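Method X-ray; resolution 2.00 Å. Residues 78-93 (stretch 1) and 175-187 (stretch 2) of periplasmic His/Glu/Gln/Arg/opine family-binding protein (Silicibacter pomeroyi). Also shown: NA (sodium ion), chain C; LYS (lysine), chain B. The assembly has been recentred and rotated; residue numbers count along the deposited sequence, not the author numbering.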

ATOM      1  N   ARG A  78       3.681  -8.056  11.398  1.00 18.19           N
ATOM      2  CA  ARG A  78       2.421  -8.543  10.822  1.00 17.88           C
ATOM      3  C   ARG A  78       2.508 -10.047  10.634  1.00 17.53           C
ATOM      4  O   ARG A  78       1.526 -10.743  10.687  1.00 17.50           O
ATOM      5  CB  ARG A  78       2.056  -7.872   9.490  1.00 17.66           C
ATOM      6  CG  ARG A  78       1.591  -6.420   9.696  1.00 18.25           C
ATOM      7  CD  ARG A  78       1.705  -5.627   8.389  1.00 17.34           C
ATOM      8  NE  ARG A  78       1.226  -4.251   8.571  1.00 17.65           N
ATOM      9  CZ  ARG A  78       1.550  -3.242   7.777  1.00 19.16           C
ATOM     10  NH1 ARG A  78       2.426  -3.426   6.800  1.00 14.55           N
ATOM     11  NH2 ARG A  78       1.061  -2.032   8.016  1.00 16.85           N
ATOM     12  N   ASP A  79       3.699 -10.528  10.389  1.00 18.36           N
ATOM     13  CA  ASP A  79       3.923 -11.992  10.366  1.00 19.08           C
ATOM     14  C   ASP A  79       3.571 -12.713  11.702  1.00 18.85           C
ATOM     15  O   ASP A  79       3.410 -13.953  11.718  1.00 17.56           O
ATOM     16  CB  ASP A  79       5.349 -12.283   9.869  1.00 18.83           C
ATOM     17  CG  ASP A  79       5.649 -13.785   9.724  1.00 23.33           C
ATOM     18  OD1 ASP A  79       4.817 -14.558   9.132  1.00 22.49           O
ATOM     19  OD2 ASP A  79       6.728 -14.195  10.217  1.00 24.39           O
ATOM     20  N   GLU A  80       3.395 -11.966  12.802  1.00 19.48           N
ATOM     21  CA  GLU A  80       2.908 -12.569  14.059  1.00 20.01           C
ATOM     22  C   GLU A  80       1.483 -13.063  13.925  1.00 20.21           C
ATOM     23  O   GLU A  80       1.111 -13.984  14.624  1.00 20.19           O
ATOM     24  CB  GLU A  80       2.949 -11.584  15.246  1.00 20.63           C
ATOM     25  CG  GLU A  80       4.344 -10.998  15.501  1.00 24.56           C
ATOM     26  CD  GLU A  80       4.322  -9.834  16.498  1.00 29.54           C
ATOM     27  OE1 GLU A  80       3.243  -9.492  17.026  1.00 29.91           O
ATOM     28  OE2 GLU A  80       5.397  -9.256  16.747  1.00 31.29           O
ATOM     29  N   VAL A  81       0.676 -12.464  13.040  1.00 19.35           N
ATOM     30  CA  VAL A  81      -0.755 -12.888  12.914  1.00 20.19           C
ATOM     31  C   VAL A  81      -1.218 -13.404  11.537  1.00 19.47           C
ATOM     32  O   VAL A  81      -2.216 -14.124  11.439  1.00 19.78           O
ATOM     33  CB  VAL A  81      -1.692 -11.784  13.324  1.00 20.98           C
ATOM     34  CG1 VAL A  81      -1.604 -11.516  14.864  1.00 23.46           C
ATOM     35  CG2 VAL A  81      -1.373 -10.512  12.494  1.00 19.86           C
ATOM     36  N   ILE A  82      -0.517 -13.027  10.474  1.00 17.90           N
ATOM     37  CA  ILE A  82      -0.864 -13.493   9.131  1.00 18.01           C
ATOM     38  C   ILE A  82       0.405 -13.973   8.432  1.00 17.73           C
ATOM     39  O   ILE A  82       1.490 -13.764   8.977  1.00 17.12           O
ATOM     40  CB  ILE A  82      -1.528 -12.346   8.268  1.00 17.41           C
ATOM     41  CG1 ILE A  82      -0.575 -11.173   8.101  1.00 18.15           C
ATOM     42  CG2 ILE A  82      -2.875 -11.894   8.900  1.00 19.50           C
ATOM     43  CD1 ILE A  82      -1.008 -10.155   6.984  1.00 20.87           C
ATOM     44  N   ASP A  83       0.272 -14.552   7.235  1.00 17.20           N
ATOM     45  CA  ASP A  83       1.418 -14.964   6.414  1.00 18.76           C
ATOM     46  C   ASP A  83       1.436 -14.211   5.083  1.00 19.30           C
ATOM     47  O   ASP A  83       0.386 -13.917   4.515  1.00 20.10           O
ATOM     48  CB  ASP A  83       1.357 -16.465   6.119  1.00 17.92           C
ATOM     49  CG  ASP A  83       1.966 -17.335   7.238  1.00 21.09           C
ATOM     50  OD1 ASP A  83       2.560 -16.836   8.238  1.00 22.55           O
ATOM     51  OD2 ASP A  83       1.803 -18.570   7.128  1.00 25.53           O
ATOM     52  N   PHE A  84       2.624 -13.898   4.590  1.00 19.25           N
ATOM     53  CA  PHE A  84       2.754 -13.132   3.331  1.00 19.21           C
ATOM     54  C   PHE A  84       3.276 -14.007   2.184  1.00 19.48           C
ATOM     55  O   PHE A  84       4.055 -14.938   2.423  1.00 18.72           O
ATOM     56  CB  PHE A  84       3.730 -11.973   3.520  1.00 19.14           C
ATOM     57  CG  PHE A  84       3.193 -10.841   4.357  1.00 19.07           C
ATOM     58  CD1 PHE A  84       3.512 -10.759   5.708  1.00 18.37           C
ATOM     59  CD2 PHE A  84       2.408  -9.830   3.773  1.00 21.59           C
ATOM     60  CE1 PHE A  84       3.039  -9.706   6.503  1.00 20.07           C
ATOM     61  CE2 PHE A  84       1.933  -8.751   4.544  1.00 21.17           C
ATOM     62  CZ  PHE A  84       2.244  -8.686   5.907  1.00 20.75           C
ATOM     63  N   THR A  85       2.852 -13.710   0.953  1.00 19.26           N
ATOM     64  CA  THR A  85       3.566 -14.169  -0.250  1.00 19.34           C
ATOM     65  C   THR A  85       4.898 -13.448  -0.303  1.00 19.34           C
ATOM     66  O   THR A  85       5.148 -12.553   0.501  1.00 19.39           O
ATOM     67  CB  THR A  85       2.773 -13.812  -1.565  1.00 19.20           C
ATOM     68  OG1 THR A  85       2.665 -12.380  -1.708  1.00 19.21           O
ATOM     69  CG2 THR A  85       1.401 -14.428  -1.566  1.00 16.32           C
ATOM     70  N   GLN A  86       5.739 -13.792  -1.277  1.00 19.60           N
ATOM     71  CA  GLN A  86       6.864 -12.962  -1.644  1.00 20.32           C
ATOM     72  C   GLN A  86       6.354 -11.567  -2.054  1.00 20.57           C
ATOM     73  O   GLN A  86       5.166 -11.405  -2.364  1.00 19.67           O
ATOM     74  CB  GLN A  86       7.581 -13.593  -2.855  1.00 21.28           C
ATOM     75  CG  GLN A  86       6.678 -13.625  -4.112  1.00 21.80           C
ATOM     76  CD  GLN A  86       7.327 -14.417  -5.227  1.00 24.00           C
ATOM     77  OE1 GLN A  86       8.352 -14.015  -5.788  1.00 25.46           O
ATOM     78  NE2 GLN A  86       6.754 -15.553  -5.522  1.00 22.84           N
ATOM     79  N   ASN A  87       7.242 -10.576  -2.090  1.00 20.79           N
ATOM     80  CA  ASN A  87       6.801  -9.260  -2.525  1.00 22.28           C
ATOM     81  C   ASN A  87       6.382  -9.248  -4.038  1.00 22.35           C
ATOM     82  O   ASN A  87       6.812 -10.105  -4.830  1.00 21.43           O
ATOM     83  CB  ASN A  87       7.768  -8.124  -2.129  1.00 21.58           C
ATOM     84  CG  ASN A  87       9.198  -8.248  -2.733  1.00 24.79           C
ATOM     85  OD1 ASN A  87       9.419  -8.704  -3.869  1.00 26.68           O
ATOM     86  ND2 ASN A  87      10.164  -7.770  -1.968  1.00 23.34           N
ATOM     87  N   TYR A  88       5.477  -8.334  -4.390  1.00 22.02           N
ATOM     88  CA  TYR A  88       5.117  -8.171  -5.788  1.00 22.16           C
ATOM     89  C   TYR A  88       5.424  -6.758  -6.288  1.00 23.24           C
ATOM     90  O   TYR A  88       5.306  -6.477  -7.486  1.00 24.84           O
ATOM     91  CB  TYR A  88       3.700  -8.624  -6.066  1.00 20.77           C
ATOM     92  CG  TYR A  88       2.650  -7.921  -5.242  1.00 22.61           C
ATOM     93  CD1 TYR A  88       2.046  -8.558  -4.148  1.00 21.67           C
ATOM     94  CD2 TYR A  88       2.258  -6.614  -5.556  1.00 22.92           C
ATOM     95  CE1 TYR A  88       1.059  -7.902  -3.370  1.00 21.44           C
ATOM     96  CE2 TYR A  88       1.284  -5.947  -4.795  1.00 22.43           C
ATOM     97  CZ  TYR A  88       0.683  -6.595  -3.730  1.00 21.83           C
ATOM     98  OH  TYR A  88      -0.252  -5.925  -2.978  1.00 22.57           O
ATOM     99  N   ILE A  89       5.835  -5.889  -5.372  1.00 23.74           N
ATOM    100  CA  ILE A  89       6.559  -4.678  -5.717  1.00 25.26           C
ATOM    101  C   ILE A  89       7.810  -4.673  -4.827  1.00 25.89           C
ATOM    102  O   ILE A  89       7.718  -5.030  -3.651  1.00 24.83           O
ATOM    103  CB  ILE A  89       5.725  -3.396  -5.462  1.00 26.36           C
ATOM    104  CG1 ILE A  89       4.306  -3.524  -6.060  1.00 27.99           C
ATOM    105  CG2 ILE A  89       6.471  -2.102  -6.000  1.00 26.56           C
ATOM    106  CD1 ILE A  89       3.406  -2.306  -5.746  1.00 30.42           C
ATOM    107  N   PRO A  90       8.987  -4.300  -5.396  1.00 26.44           N
ATOM    108  CA  PRO A  90      10.196  -4.175  -4.597  1.00 27.20           C
ATOM    109  C   PRO A  90      10.027  -3.117  -3.506  1.00 27.70           C
ATOM    110  O   PRO A  90       9.157  -2.227  -3.643  1.00 27.59           O
ATOM    111  CB  PRO A  90      11.293  -3.756  -5.628  1.00 27.37           C
ATOM    112  CG  PRO A  90      10.757  -4.338  -6.959  1.00 27.93           C
ATOM    113  CD  PRO A  90       9.247  -4.100  -6.841  1.00 26.83           C
ATOM    114  N   PRO A  91      10.840  -3.209  -2.428  1.00 28.00           N
ATOM    115  CA  PRO A  91      10.740  -2.218  -1.360  1.00 28.33           C
ATOM    116  C   PRO A  91      10.875  -0.829  -1.967  1.00 28.55           C
ATOM    117  O   PRO A  91      11.769  -0.608  -2.795  1.00 27.68           O
ATOM    118  CB  PRO A  91      11.947  -2.537  -0.456  1.00 28.72           C
ATOM    119  CG  PRO A  91      12.301  -3.985  -0.759  1.00 29.04           C
ATOM    120  CD  PRO A  91      11.928  -4.192  -2.199  1.00 27.84           C
ATOM    121  N   THR A  92       9.961   0.081  -1.641  1.00 28.22           N
ATOM    122  CA  THR A  92      10.139   1.491  -2.083  1.00 28.80           C
ATOM    123  C   THR A  92      10.116   2.466  -0.891  1.00 28.37           C
ATOM    124  O   THR A  92       9.662   2.119   0.196  1.00 27.73           O
ATOM    125  CB  THR A  92       9.151   1.907  -3.205  1.00 29.81           C
ATOM    126  OG1 THR A  92       7.811   1.641  -2.784  1.00 31.16           O
ATOM    127  CG2 THR A  92       9.432   1.124  -4.532  1.00 31.43           C
ATOM    128  N   ALA A  93      10.601   3.683  -1.098  1.00 26.44           N
ATOM    129  CA  ALA A  93      10.838   4.582   0.006  1.00 25.84           C
ATOM    130  C   ALA A  93       9.559   5.126   0.634  1.00 25.03           C
ATOM    131  O   ALA A  93       8.466   5.054   0.043  1.00 23.98           O
ATOM    132  CB  ALA A  93      11.755   5.728  -0.437  1.00 25.20           C
ATOM    133  N   PRO A 175      13.929   4.281   3.859  1.00 31.99           N
ATOM    134  CA  PRO A 175      13.505   2.932   3.431  1.00 32.04           C
ATOM    135  C   PRO A 175      12.754   2.231   4.566  1.00 31.58           C
ATOM    136  O   PRO A 175      13.246   2.194   5.690  1.00 31.76           O
ATOM    137  CB  PRO A 175      14.836   2.218   3.107  1.00 32.88           C
ATOM    138  CG  PRO A 175      15.916   3.309   3.164  1.00 33.46           C
ATOM    139  CD  PRO A 175      15.370   4.332   4.154  1.00 32.82           C
ATOM    140  N   LEU A 176      11.555   1.704   4.306  1.00 30.61           N
ATOM    141  CA  LEU A 176      10.809   1.012   5.360  1.00 30.00           C
ATOM    142  C   LEU A 176      10.129  -0.191   4.791  1.00 30.12           C
ATOM    143  O   LEU A 176       9.489  -0.084   3.730  1.00 29.30           O
ATOM    144  CB  LEU A 176       9.737   1.941   5.990  1.00 29.34           C
ATOM    145  CG  LEU A 176      10.126   3.019   6.976  1.00 27.12           C
ATOM    146  CD1 LEU A 176       8.875   3.854   7.406  1.00 22.61           C
ATOM    147  CD2 LEU A 176      10.827   2.402   8.235  1.00 24.93           C
ATOM    148  N   GLY A 177      10.272  -1.348   5.469  1.00 29.38           N
ATOM    149  CA  GLY A 177       9.423  -2.507   5.177  1.00 27.78           C
ATOM    150  C   GLY A 177       9.972  -3.399   4.077  1.00 28.62           C
ATOM    151  O   GLY A 177      10.917  -3.022   3.380  1.00 27.96           O
ATOM    152  N   GLY A 178       9.366  -4.575   3.907  1.00 28.06           N
ATOM    153  CA  GLY A 178       9.919  -5.606   3.044  1.00 27.28           C
ATOM    154  C   GLY A 178       9.396  -5.682   1.612  1.00 26.43           C
ATOM    155  O   GLY A 178       9.487  -6.727   0.981  1.00 26.47           O
ATOM    156  N   GLY A 179       8.871  -4.591   1.079  1.00 25.03           N
ATOM    157  CA  GLY A 179       8.198  -4.702  -0.205  1.00 23.27           C
ATOM    158  C   GLY A 179       6.744  -5.072   0.077  1.00 22.75           C
ATOM    159  O   GLY A 179       6.435  -5.630   1.123  1.00 21.28           O
ATOM    160  N   VAL A 180       5.849  -4.742  -0.851  1.00 21.98           N
ATOM    161  CA  VAL A 180       4.436  -5.064  -0.713  1.00 20.93           C
ATOM    162  C   VAL A 180       4.200  -6.554  -1.086  1.00 20.38           C
ATOM    163  O   VAL A 180       4.737  -7.062  -2.080  1.00 20.81           O
ATOM    164  CB  VAL A 180       3.595  -4.093  -1.593  1.00 22.13           C
ATOM    165  CG1 VAL A 180       2.154  -4.414  -1.486  1.00 24.14           C
ATOM    166  CG2 VAL A 180       3.803  -2.641  -1.098  1.00 21.44           C
ATOM    167  N   GLY A 181       3.404  -7.252  -0.288  1.00 19.61           N
ATOM    168  CA  GLY A 181       3.093  -8.659  -0.557  1.00 19.37           C
ATOM    169  C   GLY A 181       1.657  -8.905  -0.205  1.00 19.55           C
ATOM    170  O   GLY A 181       1.021  -8.056   0.441  1.00 20.15           O
ATOM    171  N   MET A 182       1.121 -10.042  -0.639  1.00 19.52           N
ATOM    172  CA  MET A 182      -0.273 -10.389  -0.300  1.00 19.84           C
ATOM    173  C   MET A 182      -0.277 -11.052   1.041  1.00 19.88           C
ATOM    174  O   MET A 182       0.609 -11.900   1.336  1.00 19.19           O
ATOM    175  CB  MET A 182      -0.892 -11.394  -1.313  1.00 19.23           C
ATOM    176  CG  MET A 182      -1.037 -10.891  -2.765  1.00 23.29           C
ATOM    177  SD  MET A 182      -1.650 -12.126  -4.002  1.00 18.09           S
ATOM    178  CE  MET A 182      -2.981 -12.763  -2.989  1.00 18.29           C
ATOM    179  N   GLY A 183      -1.289 -10.730   1.828  1.00 18.91           N
ATOM    180  CA  GLY A 183      -1.468 -11.335   3.136  1.00 19.03           C
ATOM    181  C   GLY A 183      -2.554 -12.399   3.064  1.00 19.83           C
ATOM    182  O   GLY A 183      -3.543 -12.241   2.352  1.00 19.16           O
ATOM    183  N   LEU A 184      -2.354 -13.506   3.770  1.00 19.38           N
ATOM    184  CA  LEU A 184      -3.358 -14.567   3.880  1.00 19.50           C
ATOM    185  C   LEU A 184      -3.370 -15.122   5.288  1.00 19.46           C
ATOM    186  O   LEU A 184      -2.405 -14.923   6.035  1.00 18.96           O
ATOM    187  CB  LEU A 184      -3.036 -15.738   2.943  1.00 19.37           C
ATOM    188  CG  LEU A 184      -3.102 -15.407   1.447  1.00 20.94           C
ATOM    189  CD1 LEU A 184      -1.696 -15.065   0.958  1.00 17.44           C
ATOM    190  CD2 LEU A 184      -3.652 -16.623   0.714  1.00 20.74           C
ATOM    191  N   ARG A 185      -4.412 -15.882   5.625  1.00 18.59           N
ATOM    192  CA  ARG A 185      -4.462 -16.496   6.952  1.00 19.06           C
ATOM    193  C   ARG A 185      -3.315 -17.498   7.058  1.00 19.15           C
ATOM    194  O   ARG A 185      -2.912 -18.100   6.048  1.00 17.81           O
ATOM    195  CB  ARG A 185      -5.791 -17.229   7.218  1.00 19.66           C
ATOM    196  CG  ARG A 185      -7.032 -16.295   7.476  1.00 19.46           C
ATOM    197  CD  ARG A 185      -8.327 -17.168   7.654  1.00 20.95           C
ATOM    198  NE  ARG A 185      -8.725 -17.790   6.371  1.00 20.56           N
ATOM    199  CZ  ARG A 185      -9.365 -17.136   5.395  1.00 22.24           C
ATOM    200  NH1 ARG A 185      -9.695 -15.846   5.551  1.00 20.64           N
ATOM    201  NH2 ARG A 185      -9.667 -17.761   4.259  1.00 20.97           N
ATOM    202  N   GLU A 186      -2.810 -17.686   8.275  1.00 19.19           N
ATOM    203  CA  GLU A 186      -1.703 -18.644   8.491  1.00 20.30           C
ATOM    204  C   GLU A 186      -2.098 -20.102   8.256  1.00 21.00           C
ATOM    205  O   GLU A 186      -1.227 -20.950   8.088  1.00 18.59           O
ATOM    206  CB  GLU A 186      -1.111 -18.467   9.898  1.00 20.71           C
ATOM    207  CG  GLU A 186      -0.519 -17.042  10.045  1.00 18.37           C
ATOM    208  CD  GLU A 186      -0.033 -16.712  11.455  1.00 21.08           C
ATOM    209  OE1 GLU A 186      -0.626 -17.162  12.469  1.00 20.72           O
ATOM    210  OE2 GLU A 186       0.947 -15.963  11.536  1.00 20.39           O
ATOM    211  N   SER A 187      -3.407 -20.382   8.234  1.00 21.45           N
ATOM    212  CA  SER A 187      -3.887 -21.734   7.976  1.00 22.44           C
ATOM    213  C   SER A 187      -4.149 -21.914   6.468  1.00 22.90           C
ATOM    214  O   SER A 187      -4.674 -22.953   6.012  1.00 22.56           O
ATOM    215  CB  SER A 187      -5.162 -21.988   8.788  1.00 23.46           C
ATOM    216  OG  SER A 187      -6.097 -20.954   8.479  1.00 25.19           O
TER
HETATM  217 NA    NA C 279       2.833 -15.425  10.167  1.00 17.71          NA
HETATM  218  N   LYS B   1       3.163  -0.063   2.825  1.00 19.25           N
HETATM  219  CA  LYS B   1       2.816   0.653   4.096  1.00 19.15           C
HETATM  220  C   LYS B   1       2.419  -0.325   5.180  1.00 19.85           C
HETATM  221  O   LYS B   1       2.271  -1.518   4.879  1.00 20.69           O
HETATM  222  CB  LYS B   1       1.670   1.667   3.852  1.00 18.75           C
HETATM  223  CG  LYS B   1       0.317   1.045   3.504  1.00 17.98           C
HETATM  224  CD  LYS B   1      -0.729   2.174   3.207  1.00 20.74           C
HETATM  225  CE  LYS B   1      -2.172   1.617   2.921  1.00 20.73           C
HETATM  226  NZ  LYS B   1      -3.123   2.777   2.527  1.00 20.25           N
HETATM  227  OXT LYS B   1       2.220   0.068   6.365  1.00 20.47           O
HETATM  228  O   HOH W   1      -3.932 -15.829  10.119  1.00 23.35           O
HETATM  229  O   HOH W   2      -0.539 -19.186   4.722  1.00 20.36           O
HETATM  230  O   HOH W   3       0.731 -21.194   5.852  1.00 21.13           O
HETATM  231  O   HOH W   4      -0.642  -5.999  -0.232  1.00 18.29           O
HETATM  232  O   HOH W   5       6.805  -2.091  -2.388  1.00 30.92           O
HETATM  233  O   HOH W   6      11.838   0.954   1.419  1.00 30.69           O

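How does Glu186, exposed as it is, come to have more of its surface covered by the other stretch than any other residue? Its extended side chain (chi1 m, chi2 t) leaves the backbone sideways and then bends its end inward, to a sodium ion. Glu186 OE2 binds NA at 2.4 Å, and stretch 1 supplies four further ligands: Asp79 O at 2.2 Å from NA, with Asp79 OD1, Ile82 O and Asp83 OD1 each 2.4 Å from NA. The shared cation explains why Glu186 OE2 can lie 3.2 Å from Asp79 O without a hydrogen bond between them. A carboxylate suits this place, since its negative charge offsets that of the ion. Nearby, one water donates to Val81 O (2.8 Å) and accepts from Glu186 N (2.8 Å), adding a second link to the same corner.

What joins the backbones beyond the ion? Asp83 and Leu184 form an antiparallel pair with bonds in both directions: Asp83 N to Leu184 O at 3.0 Å and Leu184 N to Asp83 O at 2.9 Å. Thr85 N then donates to Met182 O at 2.9 Å. The return bond from Met182 N goes to a side chain, Thr85 OG1, at 3.0 Å; with chi1 at p, the same hydroxyl donates to Gln86 O, 2.8 Å from OG1. Between these pairs Gly183 faces Phe84. A CB on Gly183 would lie 2.9 Å from Ile82 CD1, a clash, so the bare backbone leaves room for the isoleucine.

Why is so much of Val180 covered by stretch 1? Its backbone and its side chain both engage Tyr88. Val180 O accepts from Tyr88 N at 2.7 Å and lies over one face of the tyrosine ring, while the branched valine sets CG1 against the end of that ring, 3.5 Å from Tyr88 CZ. The ring continues along the strand, Tyr88 CE1 reaching Met182 CG at 3.7 Å; a water donates to both Tyr88 OH (2.8 Å) and Gly181 O (2.7 Å), and the hydroxyl is bonded elsewhere in the structure as well.

How does the contact continue beyond Val180? The CA-to-CB bond of Asn87, with chi1 at p, points toward stretch 2, and Asn87 ND2 donates to Gly178 O at 3.2 Å in a nearly straight bond. Gly179 fits beside it because it has no side chain: a CB would stand 2.6 Å from Asn87 ND2 and 2.9 Å from Ile89 O. Here the backbones also run close, Pro91 CA lying 3.7 Å from Gly179 CA.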